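Quinonprotein alcohol dehydrogenase-like protein (Bacteroides thetaiotaomicron VPI-5482, PDB 4R5O) is of unknown function but binds calcium ions and joins an immunoglobulin-like beta-sandwich domain to a seven-bladed beta-propeller, as in the YVTN repeat family. Local coordinates at residues T191-I205 and R217-I231. Residues are numbered along the deposited sequence; the frame is centred on the assembly and turned at random.
Sequences TILNEQYGLVTGDGI and RIKNERLLCFYNSII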
# COMPACT_ATOMS: atom_id res chain seq x y z
N THR A 191 2.73 -11.61 7.75
CA THR A 191 2.85 -11.25 9.16
C THR A 191 4.19 -10.60 9.38
O THR A 191 5.18 -11.11 8.87
CB THR A 191 2.66 -12.50 10.08
OG1 THR A 191 1.53 -13.28 9.70
CG2 THR A 191 2.54 -12.13 11.55
N ILE A 192 4.25 -9.49 10.09
CA ILE A 192 5.52 -8.87 10.45
C ILE A 192 5.66 -9.12 11.97
O ILE A 192 4.81 -8.66 12.76
CB ILE A 192 5.67 -7.37 10.01
CG1 ILE A 192 6.24 -7.25 8.55
CG2 ILE A 192 6.71 -6.67 10.91
CD1 ILE A 192 5.61 -7.93 7.44
N LEU A 193 6.69 -9.94 12.35
CA LEU A 193 6.92 -10.36 13.73
C LEU A 193 7.56 -9.25 14.54
O LEU A 193 7.17 -9.03 15.70
CB LEU A 193 7.81 -11.62 13.81
CG LEU A 193 7.37 -12.87 13.01
CD1 LEU A 193 8.37 -14.01 13.18
CD2 LEU A 193 6.05 -13.35 13.43
N ASN A 194 8.57 -8.58 13.95
CA ASN A 194 9.38 -7.53 14.57
C ASN A 194 10.16 -6.78 13.50
O ASN A 194 9.74 -6.80 12.35
CB ASN A 194 10.31 -8.13 15.64
CG ASN A 194 11.21 -9.25 15.18
OD1 ASN A 194 11.76 -9.24 14.07
ND2 ASN A 194 11.47 -10.18 16.08
N GLU A 195 11.27 -6.11 13.85
CA GLU A 195 12.06 -5.33 12.89
C GLU A 195 12.88 -6.21 11.98
O GLU A 195 13.23 -5.78 10.86
CB GLU A 195 13.03 -4.36 13.59
CG GLU A 195 12.44 -3.38 14.60
CD GLU A 195 13.37 -2.24 15.00
OE1 GLU A 195 14.48 -2.13 14.43
OE2 GLU A 195 12.94 -1.42 15.84
N GLN A 196 13.24 -7.42 12.46
CA GLN A 196 14.14 -8.31 11.77
C GLN A 196 13.40 -9.41 10.95
O GLN A 196 13.90 -9.79 9.89
CB GLN A 196 15.06 -8.97 12.83
CG GLN A 196 16.17 -9.92 12.31
CD GLN A 196 17.27 -9.36 11.43
OE1 GLN A 196 17.39 -8.15 11.18
NE2 GLN A 196 18.14 -10.25 10.96
N TYR A 197 12.23 -9.91 11.42
CA TYR A 197 11.56 -11.02 10.75
C TYR A 197 10.10 -10.81 10.48
O TYR A 197 9.40 -10.13 11.23
CB TYR A 197 11.68 -12.28 11.61
CG TYR A 197 13.11 -12.76 11.78
CD1 TYR A 197 13.77 -13.41 10.75
CD2 TYR A 197 13.77 -12.60 13.00
CE1 TYR A 197 15.09 -13.84 10.89
CE2 TYR A 197 15.08 -13.06 13.16
CZ TYR A 197 15.73 -13.67 12.10
OH TYR A 197 17.01 -14.15 12.23
N GLY A 198 9.64 -11.51 9.45
CA GLY A 198 8.25 -11.61 9.04
C GLY A 198 7.88 -13.04 8.72
O GLY A 198 8.74 -13.93 8.74
N LEU A 199 6.61 -13.30 8.44
CA LEU A 199 6.13 -14.64 8.04
C LEU A 199 5.38 -14.56 6.75
O LEU A 199 4.57 -13.65 6.58
CB LEU A 199 5.23 -15.32 9.08
CG LEU A 199 5.70 -15.60 10.48
CD1 LEU A 199 4.51 -16.07 11.31
CD2 LEU A 199 6.87 -16.63 10.53
N VAL A 200 5.62 -15.50 5.85
CA VAL A 200 4.89 -15.61 4.60
C VAL A 200 4.21 -16.98 4.62
O VAL A 200 4.87 -18.00 4.84
CB VAL A 200 5.77 -15.37 3.34
CG1 VAL A 200 5.01 -15.72 2.06
CG2 VAL A 200 6.32 -13.92 3.30
N THR A 201 2.89 -16.98 4.51
CA THR A 201 2.09 -18.21 4.56
C THR A 201 1.26 -18.32 3.25
O THR A 201 1.12 -17.34 2.49
CB THR A 201 1.22 -18.22 5.83
OG1 THR A 201 0.42 -17.04 5.87
CG2 THR A 201 2.06 -18.26 7.14
N GLY A 202 0.77 -19.52 2.99
CA GLY A 202 0.02 -19.87 1.79
C GLY A 202 0.13 -21.34 1.44
O GLY A 202 -0.83 -21.94 0.96
N ASP A 203 1.31 -21.94 1.71
CA ASP A 203 1.66 -23.35 1.50
C ASP A 203 2.27 -23.94 2.78
O ASP A 203 2.96 -24.96 2.74
CB ASP A 203 2.65 -23.47 0.33
CG ASP A 203 3.99 -22.76 0.47
OD1 ASP A 203 4.22 -22.10 1.53
OD2 ASP A 203 4.80 -22.85 -0.48
N GLY A 204 1.98 -23.28 3.90
CA GLY A 204 2.49 -23.60 5.23
C GLY A 204 3.02 -22.33 5.84
O GLY A 204 2.39 -21.28 5.67
N ILE A 205 4.18 -22.37 6.52
CA ILE A 205 4.78 -21.19 7.16
C ILE A 205 6.23 -21.03 6.73
O ILE A 205 7.05 -21.95 6.87
CB ILE A 205 4.69 -21.23 8.72
CG1 ILE A 205 3.26 -21.53 9.21
CG2 ILE A 205 5.27 -19.95 9.35
CD1 ILE A 205 3.16 -21.90 10.62
N ARG A 217 11.41 -22.30 4.92
CA ARG A 217 10.13 -22.98 4.94
C ARG A 217 10.09 -23.87 6.20
O ARG A 217 10.69 -24.94 6.21
CB ARG A 217 9.94 -23.75 3.63
CG ARG A 217 8.54 -24.20 3.37
CD ARG A 217 8.36 -24.73 1.97
NE ARG A 217 6.97 -25.14 1.78
CZ ARG A 217 6.50 -25.70 0.68
NH1 ARG A 217 7.31 -25.94 -0.35
NH2 ARG A 217 5.22 -26.04 0.59
N ILE A 218 9.45 -23.37 7.26
CA ILE A 218 9.38 -24.02 8.57
C ILE A 218 8.32 -25.12 8.58
O ILE A 218 8.60 -26.26 8.92
CB ILE A 218 9.06 -22.97 9.65
CG1 ILE A 218 10.17 -21.92 9.75
CG2 ILE A 218 8.81 -23.64 10.99
CD1 ILE A 218 9.61 -20.67 10.47
N LYS A 219 7.11 -24.79 8.20
CA LYS A 219 6.01 -25.73 8.14
C LYS A 219 5.55 -25.82 6.70
O LYS A 219 5.40 -24.80 6.00
CB LYS A 219 4.88 -25.29 9.10
CG LYS A 219 3.71 -26.26 9.22
CD LYS A 219 2.74 -25.77 10.27
CE LYS A 219 1.60 -26.72 10.52
NZ LYS A 219 0.67 -26.19 11.56
N ASN A 220 5.36 -27.04 6.24
CA ASN A 220 4.93 -27.31 4.87
C ASN A 220 3.57 -28.00 4.96
O ASN A 220 3.48 -29.16 5.33
CB ASN A 220 6.01 -28.15 4.16
CG ASN A 220 5.84 -28.37 2.69
OD1 ASN A 220 4.73 -28.31 2.14
ND2 ASN A 220 6.95 -28.65 2.03
N GLU A 221 2.51 -27.22 4.72
CA GLU A 221 1.12 -27.68 4.78
C GLU A 221 0.36 -27.02 3.66
O GLU A 221 0.21 -25.81 3.67
CB GLU A 221 0.49 -27.39 6.15
CG GLU A 221 -0.92 -27.93 6.33
CD GLU A 221 -1.54 -27.73 7.70
OE1 GLU A 221 -0.83 -27.94 8.71
OE2 GLU A 221 -2.76 -27.46 7.77
N ARG A 222 -0.09 -27.82 2.69
CA ARG A 222 -0.82 -27.39 1.50
C ARG A 222 -2.02 -26.53 1.89
O ARG A 222 -2.80 -26.91 2.77
CB ARG A 222 -1.29 -28.62 0.69
CG ARG A 222 -1.76 -28.28 -0.73
CD ARG A 222 -2.19 -29.49 -1.54
NE ARG A 222 -3.44 -30.07 -1.05
CZ ARG A 222 -4.65 -29.79 -1.54
NH1 ARG A 222 -4.78 -28.93 -2.55
NH2 ARG A 222 -5.73 -30.36 -1.03
N LEU A 223 -2.10 -25.33 1.29
CA LEU A 223 -3.17 -24.35 1.46
C LEU A 223 -3.19 -23.71 2.89
O LEU A 223 -4.14 -22.98 3.20
CB LEU A 223 -4.57 -24.98 1.17
CG LEU A 223 -4.78 -25.59 -0.22
CD1 LEU A 223 -6.11 -26.29 -0.30
CD2 LEU A 223 -4.65 -24.54 -1.33
N LEU A 224 -2.17 -23.96 3.75
CA LEU A 224 -2.16 -23.30 5.07
C LEU A 224 -1.74 -21.85 4.87
O LEU A 224 -0.62 -21.58 4.44
CB LEU A 224 -1.27 -24.01 6.12
CG LEU A 224 -1.02 -23.27 7.46
CD1 LEU A 224 -2.30 -23.01 8.20
CD2 LEU A 224 -0.06 -24.02 8.34
N CYS A 225 -2.65 -20.94 5.16
CA CYS A 225 -2.48 -19.52 4.96
C CYS A 225 -3.02 -18.72 6.15
O CYS A 225 -4.13 -18.99 6.61
CB CYS A 225 -3.20 -19.11 3.67
SG CYS A 225 -2.91 -17.38 3.20
N PHE A 226 -2.26 -17.70 6.60
CA PHE A 226 -2.79 -16.80 7.61
C PHE A 226 -3.41 -15.65 6.84
O PHE A 226 -2.70 -14.70 6.48
CB PHE A 226 -1.76 -16.32 8.68
CG PHE A 226 -0.90 -17.30 9.45
CD1 PHE A 226 -1.16 -18.67 9.43
CD2 PHE A 226 0.16 -16.84 10.24
CE1 PHE A 226 -0.34 -19.57 10.12
CE2 PHE A 226 0.95 -17.73 10.98
CZ PHE A 226 0.71 -19.10 10.89
N TYR A 227 -4.71 -15.74 6.52
CA TYR A 227 -5.42 -14.68 5.77
C TYR A 227 -5.34 -13.41 6.55
O TYR A 227 -5.19 -12.35 5.96
CB TYR A 227 -6.88 -15.07 5.47
CG TYR A 227 -6.95 -16.31 4.59
CD1 TYR A 227 -6.58 -16.25 3.25
CD2 TYR A 227 -7.32 -17.54 5.12
CE1 TYR A 227 -6.60 -17.39 2.45
CE2 TYR A 227 -7.36 -18.68 4.32
CZ TYR A 227 -7.00 -18.59 2.98
OH TYR A 227 -7.01 -19.71 2.18
N ASN A 228 -5.34 -13.52 7.89
CA ASN A 228 -5.18 -12.43 8.85
C ASN A 228 -4.45 -12.94 10.04
O ASN A 228 -4.65 -14.10 10.42
CB ASN A 228 -6.53 -11.83 9.27
CG ASN A 228 -7.33 -11.30 8.14
OD1 ASN A 228 -7.10 -10.20 7.64
ND2 ASN A 228 -8.20 -12.14 7.63
N SER A 229 -3.61 -12.10 10.61
CA SER A 229 -2.79 -12.42 11.78
C SER A 229 -2.46 -11.14 12.55
O SER A 229 -2.76 -10.04 12.07
CB SER A 229 -1.52 -13.16 11.37
OG SER A 229 -0.77 -12.44 10.41
N ILE A 230 -1.90 -11.28 13.76
CA ILE A 230 -1.51 -10.19 14.65
C ILE A 230 -0.51 -10.73 15.65
O ILE A 230 -0.52 -11.93 15.94
CB ILE A 230 -2.74 -9.53 15.35
CG1 ILE A 230 -2.42 -8.09 15.85
CG2 ILE A 230 -3.35 -10.43 16.44
CD1 ILE A 230 -3.55 -7.25 16.34
N ILE A 231 0.37 -9.85 16.17
CA ILE A 231 1.29 -10.20 17.24
C ILE A 231 0.62 -9.75 18.52
O ILE A 231 0.17 -8.60 18.62
CB ILE A 231 2.73 -9.64 17.07
CG1 ILE A 231 3.33 -9.90 15.68
CG2 ILE A 231 3.66 -10.11 18.20
CD1 ILE A 231 3.40 -11.31 15.20
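Where one blade of the beta-propeller gives way to the next, I205 and F226 meet, an example of how the chain leaving the last strand of a blade rounds the G202-D203 hairpin and crosses a face of its own sheet to reach the next blade. I205 and K219 form an antiparallel hydrogen-bonded pair, I205 N reaching K219 O at 2.8 Å. I205 O takes two donors: K219 N lies in its carbonyl plane on a lone pair, while I218 N approaches almost head-on, so that I218 and K219 together form a classic beta bulge opposite I205. Beyond it a type II beta turn, E221 to L224, lies against G202-G204; E221 N donates to D203 O at 3.0 Å, and L224 O receives G204 N on a lone pair. The extended R217 lays its guanidinium nearly parallel to the D203 carboxylate, planes 12° apart. D203 OD2 stands 3.4 Å from R217 NH2 but over the face, a purely electrostatic pairing, while R217 NH2 makes a weak in-plane bond to D203 O; the carboxylate also has R206 as a salt-bridge partner. T201 grips the crossing chain twice. Its OG1, set between backbone N and carbonyl carbon (chi1 55°), accepts the straight bond from F226 N at 2.9 Å (167°), which leaves CG2 centred over the F226 ring, 3.7 Å from the centroid in a CH-pi contact. L199 CD1 and I205 CD1 approach that ring obliquely, the latter 3.7 Å from CZ. Farther along, the T191 and S229 hydroxyls share a hydrogen bond, and I231 CD1 packs on T191 CG2 and L193 CD2. The blade of strands 189-192 to 215-220 thus abuts strand 228-232 of the next, with Y251 against F226 and helix 253-258 touching L193 and L199.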